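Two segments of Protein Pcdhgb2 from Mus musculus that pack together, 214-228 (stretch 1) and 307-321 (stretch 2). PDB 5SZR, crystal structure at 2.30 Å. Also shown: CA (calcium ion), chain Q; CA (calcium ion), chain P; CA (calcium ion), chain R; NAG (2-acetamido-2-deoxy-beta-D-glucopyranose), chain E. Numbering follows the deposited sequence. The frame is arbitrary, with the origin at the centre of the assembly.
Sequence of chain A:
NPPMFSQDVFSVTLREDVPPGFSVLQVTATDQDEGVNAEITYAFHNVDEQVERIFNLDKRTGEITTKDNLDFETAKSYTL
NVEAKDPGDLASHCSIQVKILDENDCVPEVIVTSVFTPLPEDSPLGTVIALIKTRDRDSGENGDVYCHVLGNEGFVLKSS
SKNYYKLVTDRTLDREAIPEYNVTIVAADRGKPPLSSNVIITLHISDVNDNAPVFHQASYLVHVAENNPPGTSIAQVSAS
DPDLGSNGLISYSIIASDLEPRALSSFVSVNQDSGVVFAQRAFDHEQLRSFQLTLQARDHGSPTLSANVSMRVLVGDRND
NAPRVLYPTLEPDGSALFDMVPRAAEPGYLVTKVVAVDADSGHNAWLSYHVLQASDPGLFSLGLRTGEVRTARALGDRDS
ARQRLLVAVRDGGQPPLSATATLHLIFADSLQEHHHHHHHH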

# COMPACT_ATOMS: atom_id res chain seq x y z
N VAL A 214 5.67 0.40 -9.72
CA VAL A 214 7.12 0.45 -9.51
C VAL A 214 7.67 -0.96 -9.62
O VAL A 214 7.21 -1.86 -8.91
CB VAL A 214 7.48 1.07 -8.15
CG1 VAL A 214 8.98 0.98 -7.91
CG2 VAL A 214 7.01 2.51 -8.08
N PHE A 215 8.66 -1.15 -10.49
CA PHE A 215 9.24 -2.47 -10.68
C PHE A 215 10.09 -2.86 -9.47
O PHE A 215 10.73 -2.02 -8.83
CB PHE A 215 10.10 -2.51 -11.95
CG PHE A 215 9.30 -2.69 -13.21
CD1 PHE A 215 8.97 -1.60 -14.00
CD2 PHE A 215 8.87 -3.95 -13.60
CE1 PHE A 215 8.24 -1.77 -15.17
CE2 PHE A 215 8.14 -4.12 -14.75
CZ PHE A 215 7.82 -3.03 -15.54
N HIS A 216 10.09 -4.16 -9.17
CA HIS A 216 10.81 -4.66 -8.00
C HIS A 216 12.32 -4.49 -8.14
O HIS A 216 13.02 -4.40 -7.13
CB HIS A 216 10.43 -6.13 -7.78
CG HIS A 216 10.94 -6.71 -6.50
ND1 HIS A 216 10.19 -6.70 -5.34
CD2 HIS A 216 12.10 -7.33 -6.19
CE1 HIS A 216 10.88 -7.28 -4.37
NE2 HIS A 216 12.04 -7.67 -4.86
N GLN A 217 12.83 -4.43 -9.37
CA GLN A 217 14.23 -4.14 -9.64
C GLN A 217 14.36 -2.92 -10.54
O GLN A 217 13.48 -2.62 -11.34
CB GLN A 217 14.94 -5.33 -10.31
CG GLN A 217 14.80 -6.64 -9.56
CD GLN A 217 15.53 -7.78 -10.23
OE1 GLN A 217 16.28 -7.59 -11.19
NE2 GLN A 217 15.30 -9.00 -9.73
N ALA A 218 15.49 -2.22 -10.40
CA ALA A 218 15.75 -1.04 -11.23
C ALA A 218 16.02 -1.42 -12.68
O ALA A 218 15.74 -0.63 -13.59
CB ALA A 218 16.93 -0.26 -10.66
N SER A 219 16.57 -2.61 -12.91
CA SER A 219 16.78 -3.14 -14.25
C SER A 219 16.96 -4.64 -14.13
O SER A 219 17.10 -5.18 -13.03
CB SER A 219 17.98 -2.49 -14.94
OG SER A 219 19.18 -2.80 -14.26
N TYR A 220 16.95 -5.32 -15.28
CA TYR A 220 16.97 -6.77 -15.32
C TYR A 220 18.09 -7.25 -16.22
O TYR A 220 18.17 -6.86 -17.39
CB TYR A 220 15.62 -7.32 -15.81
CG TYR A 220 14.50 -7.20 -14.80
CD1 TYR A 220 14.23 -8.23 -13.90
CD2 TYR A 220 13.69 -6.07 -14.75
CE1 TYR A 220 13.20 -8.12 -12.98
CE2 TYR A 220 12.66 -5.96 -13.84
CZ TYR A 220 12.42 -6.99 -12.95
OH TYR A 220 11.39 -6.87 -12.04
N LEU A 221 18.95 -8.10 -15.68
CA LEU A 221 20.01 -8.78 -16.43
C LEU A 221 19.68 -10.27 -16.41
O LEU A 221 19.66 -10.90 -15.35
CB LEU A 221 21.38 -8.50 -15.82
CG LEU A 221 22.58 -9.07 -16.57
CD1 LEU A 221 22.64 -8.49 -17.97
CD2 LEU A 221 23.86 -8.80 -15.81
N VAL A 222 19.41 -10.83 -17.59
CA VAL A 222 18.93 -12.20 -17.71
C VAL A 222 19.94 -13.02 -18.50
O VAL A 222 20.48 -12.55 -19.50
CB VAL A 222 17.54 -12.24 -18.39
CG1 VAL A 222 17.01 -13.67 -18.45
CG2 VAL A 222 16.57 -11.32 -17.66
N HIS A 223 20.19 -14.25 -18.05
CA HIS A 223 21.03 -15.21 -18.75
C HIS A 223 20.16 -16.32 -19.31
O HIS A 223 19.33 -16.88 -18.60
CB HIS A 223 22.09 -15.80 -17.82
CG HIS A 223 23.16 -14.84 -17.41
ND1 HIS A 223 23.00 -13.94 -16.38
CD2 HIS A 223 24.42 -14.64 -17.88
CE1 HIS A 223 24.10 -13.22 -16.24
NE2 HIS A 223 24.98 -13.63 -17.14
N VAL A 224 20.36 -16.64 -20.59
CA VAL A 224 19.61 -17.71 -21.26
C VAL A 224 20.59 -18.56 -22.05
O VAL A 224 21.26 -18.06 -22.96
CB VAL A 224 18.51 -17.16 -22.20
CG1 VAL A 224 17.61 -18.29 -22.67
CG2 VAL A 224 17.71 -16.08 -21.52
N ALA A 225 20.64 -19.85 -21.73
CA ALA A 225 21.51 -20.76 -22.46
C ALA A 225 21.03 -20.93 -23.89
O ALA A 225 19.83 -21.08 -24.15
CB ALA A 225 21.58 -22.12 -21.77
N GLU A 226 21.99 -20.87 -24.81
CA GLU A 226 21.75 -21.12 -26.23
C GLU A 226 20.96 -22.40 -26.45
O GLU A 226 20.97 -23.31 -25.61
CB GLU A 226 23.11 -21.19 -26.93
CG GLU A 226 23.13 -21.45 -28.40
CD GLU A 226 24.54 -21.38 -28.92
OE1 GLU A 226 25.45 -21.93 -28.28
OE2 GLU A 226 24.75 -20.72 -29.96
N ASN A 227 20.27 -22.46 -27.59
CA ASN A 227 19.55 -23.65 -28.06
C ASN A 227 18.38 -24.01 -27.16
O ASN A 227 17.90 -25.15 -27.17
CB ASN A 227 20.50 -24.85 -28.22
CG ASN A 227 21.65 -24.55 -29.16
OD1 ASN A 227 21.48 -23.85 -30.16
ND2 ASN A 227 22.83 -25.06 -28.84
N ASN A 228 17.93 -23.04 -26.37
CA ASN A 228 16.71 -23.17 -25.59
C ASN A 228 15.54 -23.57 -26.49
O ASN A 228 15.48 -23.16 -27.65
CB ASN A 228 16.39 -21.85 -24.91
CG ASN A 228 16.20 -20.73 -25.92
OD1 ASN A 228 17.15 -20.30 -26.58
ND2 ASN A 228 14.96 -20.28 -26.08
N ALA A 307 5.33 2.62 -15.47
CA ALA A 307 6.78 2.70 -15.31
C ALA A 307 7.45 1.87 -16.39
O ALA A 307 6.86 0.94 -16.95
CB ALA A 307 7.24 2.23 -13.93
N ASN A 308 8.70 2.21 -16.67
CA ASN A 308 9.53 1.55 -17.67
C ASN A 308 10.78 0.99 -17.01
O ASN A 308 11.37 1.63 -16.14
CB ASN A 308 9.94 2.52 -18.76
CG ASN A 308 8.77 3.01 -19.55
OD1 ASN A 308 7.87 2.24 -19.89
ND2 ASN A 308 8.75 4.30 -19.85
N VAL A 309 11.18 -0.20 -17.45
CA VAL A 309 12.36 -0.86 -16.90
C VAL A 309 13.15 -1.47 -18.05
O VAL A 309 12.58 -1.92 -19.05
CB VAL A 309 11.99 -1.92 -15.84
CG1 VAL A 309 11.23 -3.08 -16.48
CG2 VAL A 309 13.22 -2.41 -15.10
N SER A 310 14.47 -1.45 -17.93
CA SER A 310 15.35 -1.99 -18.95
C SER A 310 15.73 -3.43 -18.59
O SER A 310 16.07 -3.73 -17.44
CB SER A 310 16.62 -1.14 -19.09
OG SER A 310 17.50 -1.72 -20.05
N MET A 311 15.66 -4.31 -19.58
CA MET A 311 16.11 -5.69 -19.44
C MET A 311 17.18 -5.97 -20.49
O MET A 311 16.99 -5.66 -21.67
CB MET A 311 14.96 -6.68 -19.58
CG MET A 311 15.42 -8.13 -19.59
SD MET A 311 14.07 -9.30 -19.78
CE MET A 311 13.42 -9.36 -18.12
N ARG A 312 18.29 -6.56 -20.06
CA ARG A 312 19.31 -7.06 -20.96
C ARG A 312 19.35 -8.58 -20.88
O ARG A 312 19.34 -9.15 -19.78
CB ARG A 312 20.68 -6.47 -20.64
CG ARG A 312 21.79 -7.02 -21.53
CD ARG A 312 23.12 -6.33 -21.28
NE ARG A 312 23.18 -4.99 -21.88
CZ ARG A 312 23.48 -4.75 -23.15
NH1 ARG A 312 23.76 -5.76 -23.97
NH2 ARG A 312 23.52 -3.51 -23.60
N VAL A 313 19.39 -9.23 -22.03
CA VAL A 313 19.38 -10.69 -22.12
C VAL A 313 20.72 -11.13 -22.70
O VAL A 313 21.09 -10.73 -23.81
CB VAL A 313 18.20 -11.19 -22.97
CG1 VAL A 313 18.23 -12.70 -23.09
CG2 VAL A 313 16.88 -10.71 -22.37
N LEU A 314 21.45 -11.95 -21.95
CA LEU A 314 22.74 -12.47 -22.37
C LEU A 314 22.57 -13.91 -22.84
O LEU A 314 22.19 -14.79 -22.06
CB LEU A 314 23.77 -12.39 -21.24
CG LEU A 314 24.28 -10.98 -20.95
CD1 LEU A 314 25.09 -10.94 -19.66
CD2 LEU A 314 25.11 -10.48 -22.12
N VAL A 315 22.83 -14.15 -24.12
CA VAL A 315 22.72 -15.48 -24.70
C VAL A 315 23.98 -16.26 -24.34
O VAL A 315 25.09 -15.85 -24.69
CB VAL A 315 22.52 -15.41 -26.22
CG1 VAL A 315 22.48 -16.80 -26.82
CG2 VAL A 315 21.26 -14.63 -26.54
N GLY A 316 23.81 -17.38 -23.64
CA GLY A 316 24.94 -18.13 -23.13
C GLY A 316 25.50 -19.09 -24.16
O GLY A 316 24.76 -19.73 -24.91
N ASP A 317 26.82 -19.20 -24.19
CA ASP A 317 27.49 -20.08 -25.14
C ASP A 317 27.45 -21.52 -24.65
O ASP A 317 27.78 -21.81 -23.50
CB ASP A 317 28.94 -19.63 -25.34
CG ASP A 317 29.67 -20.47 -26.37
OD1 ASP A 317 29.02 -20.92 -27.35
OD2 ASP A 317 30.89 -20.68 -26.21
N ARG A 318 27.02 -22.42 -25.53
CA ARG A 318 27.15 -23.86 -25.32
C ARG A 318 28.14 -24.44 -26.33
O ARG A 318 28.48 -23.80 -27.33
CB ARG A 318 25.80 -24.57 -25.45
CG ARG A 318 24.89 -24.43 -24.24
CD ARG A 318 23.70 -25.37 -24.36
NE ARG A 318 22.81 -25.29 -23.21
CZ ARG A 318 23.02 -25.93 -22.06
NH1 ARG A 318 22.15 -25.80 -21.06
NH2 ARG A 318 24.09 -26.68 -21.90
N ASN A 319 28.58 -25.66 -26.05
CA ASN A 319 29.53 -26.34 -26.93
C ASN A 319 28.78 -27.15 -27.99
O ASN A 319 28.76 -28.38 -27.99
CB ASN A 319 30.47 -27.23 -26.12
CG ASN A 319 31.65 -27.71 -26.95
OD1 ASN A 319 32.17 -26.96 -27.77
ND2 ASN A 319 32.07 -28.96 -26.74
N ASP A 320 28.14 -26.42 -28.90
CA ASP A 320 27.40 -27.04 -29.99
C ASP A 320 28.15 -27.03 -31.31
O ASP A 320 27.56 -27.29 -32.36
CB ASP A 320 26.02 -26.38 -30.14
CG ASP A 320 26.10 -24.87 -30.26
OD1 ASP A 320 27.16 -24.28 -29.97
OD2 ASP A 320 25.07 -24.25 -30.63
N ASN A 321 29.45 -26.74 -31.29
CA ASN A 321 30.29 -26.79 -32.48
C ASN A 321 31.53 -27.61 -32.17
O ASN A 321 32.25 -27.29 -31.22
CB ASN A 321 30.67 -25.40 -32.97
CG ASN A 321 29.50 -24.63 -33.52
OD1 ASN A 321 29.18 -24.73 -34.71
ND2 ASN A 321 28.84 -23.86 -32.67
CA CA Q . 28.11 -22.21 -29.23
CA CA P . 25.02 -22.18 -31.69
CA CA R . 33.49 -26.20 -29.47
C1 NAG E . 7.61 4.65 -20.64
C2 NAG E . 6.83 5.92 -20.33
C3 NAG E . 5.59 5.99 -21.21
C4 NAG E . 5.97 5.82 -22.68
C5 NAG E . 6.87 4.59 -22.87
C6 NAG E . 7.43 4.44 -24.26
C7 NAG E . 7.20 6.66 -18.02
C8 NAG E . 6.69 6.63 -16.61
N2 NAG E . 6.47 5.99 -18.92
O3 NAG E . 4.91 7.22 -21.01
O4 NAG E . 4.80 5.65 -23.47
O5 NAG E . 7.99 4.66 -21.98
O6 NAG E . 6.77 5.29 -25.19
O7 NAG E . 8.22 7.26 -18.32
O HOH W 1 22.74 -22.69 -32.24
O HOH W 2 26.00 -23.13 -33.90

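The backbone supplies the framework of this contact. Strand 219-225 runs parallel to strand 307-316, and the residues of stretch 1 from Y220 to E226 alternate in a regular ladder with their partners. Y220 N donates to S310 O at 2.8 Å, and R312 N returns a bond to Y220 O at 2.7 Å. The pattern repeats two residues on, with V222 N to R312 O at 2.8 Å and L314 N to V222 O at 2.7 Å, and again with V224 N to L314 O at 3.0 Å and G316 N to V224 O at 2.7 Å. In a parallel pair each bonding residue reaches two residues that flank its register partner, so Y220 lies beside M311 yet bonds S310 and R312. The carbonyls also meet CA-H groups: M311 CA lies 3.1 Å from Y220 O, and L221 CA 3.4 Å from R312 O. A last rung, E226 N to G316 O at 3.0 Å, carries the pairing just past the strand of stretch 1.

Side chains alternate between the two faces of the sheet. Y220, V222 and V224 share the buried face with M311, V313 and V315. Beta-branched valine suits extended backbone and fills such a layer compactly: V224 CG2 packs 3.8 Å from V313 CG1. The long, unbranched M311 extends its terminal methyl between two neighbours, CE lying 3.8 Å from Y220 CB and 3.7 Å from V222 CG2. The other face, bearing L221, H223, R312 and L314, is more open, but its apolar parts still meet, with L221 CD1 3.9 Å from L314 CD1. There R312 lays the start of its side chain near the leucine, R312 CB being 3.9 Å from L221 CD1, while its charged end leads away.

Aromatic packing marks the beginning of the contact. V309 places CG1 over the face of the F215 ring, 3.4 Å from the ring centroid and 8° off the normal, a CH-pi contact. Its other methyl, CG2, meets the edge of the Y220 ring, 3.7 Å from Y220 CD2. One valine thus serves two aromatic rings, and the small A307 fits beside F215, its CB 4.2 Å from F215 CD1.

Beyond the strands, polar groups and calcium take over. E226 bridges two ions: OE1 lies 2.8 Å from the chain Q calcium and OE2 2.3 Å from the chain P calcium. D320 does likewise, OD1 at 2.4 Å from the first and OD2 at 2.3 Å from the second. These carboxylates can therefore approach closely, E226 OE1 to D320 OD2 at 3.3 Å, because the cations offset their charge. D317 OD1 and R318 O, each 2.5 Å from the chain Q calcium, add further ligands. Hydrogen bonds brace the site: R318 N donates to E226 OE1 at 3.2 Å, and the amide of N227 gives ND2 to D320 OD2 at 3.0 Å, while N227 OD1 accepts from water 1, 2.7 Å away, itself a ligand of the chain P calcium.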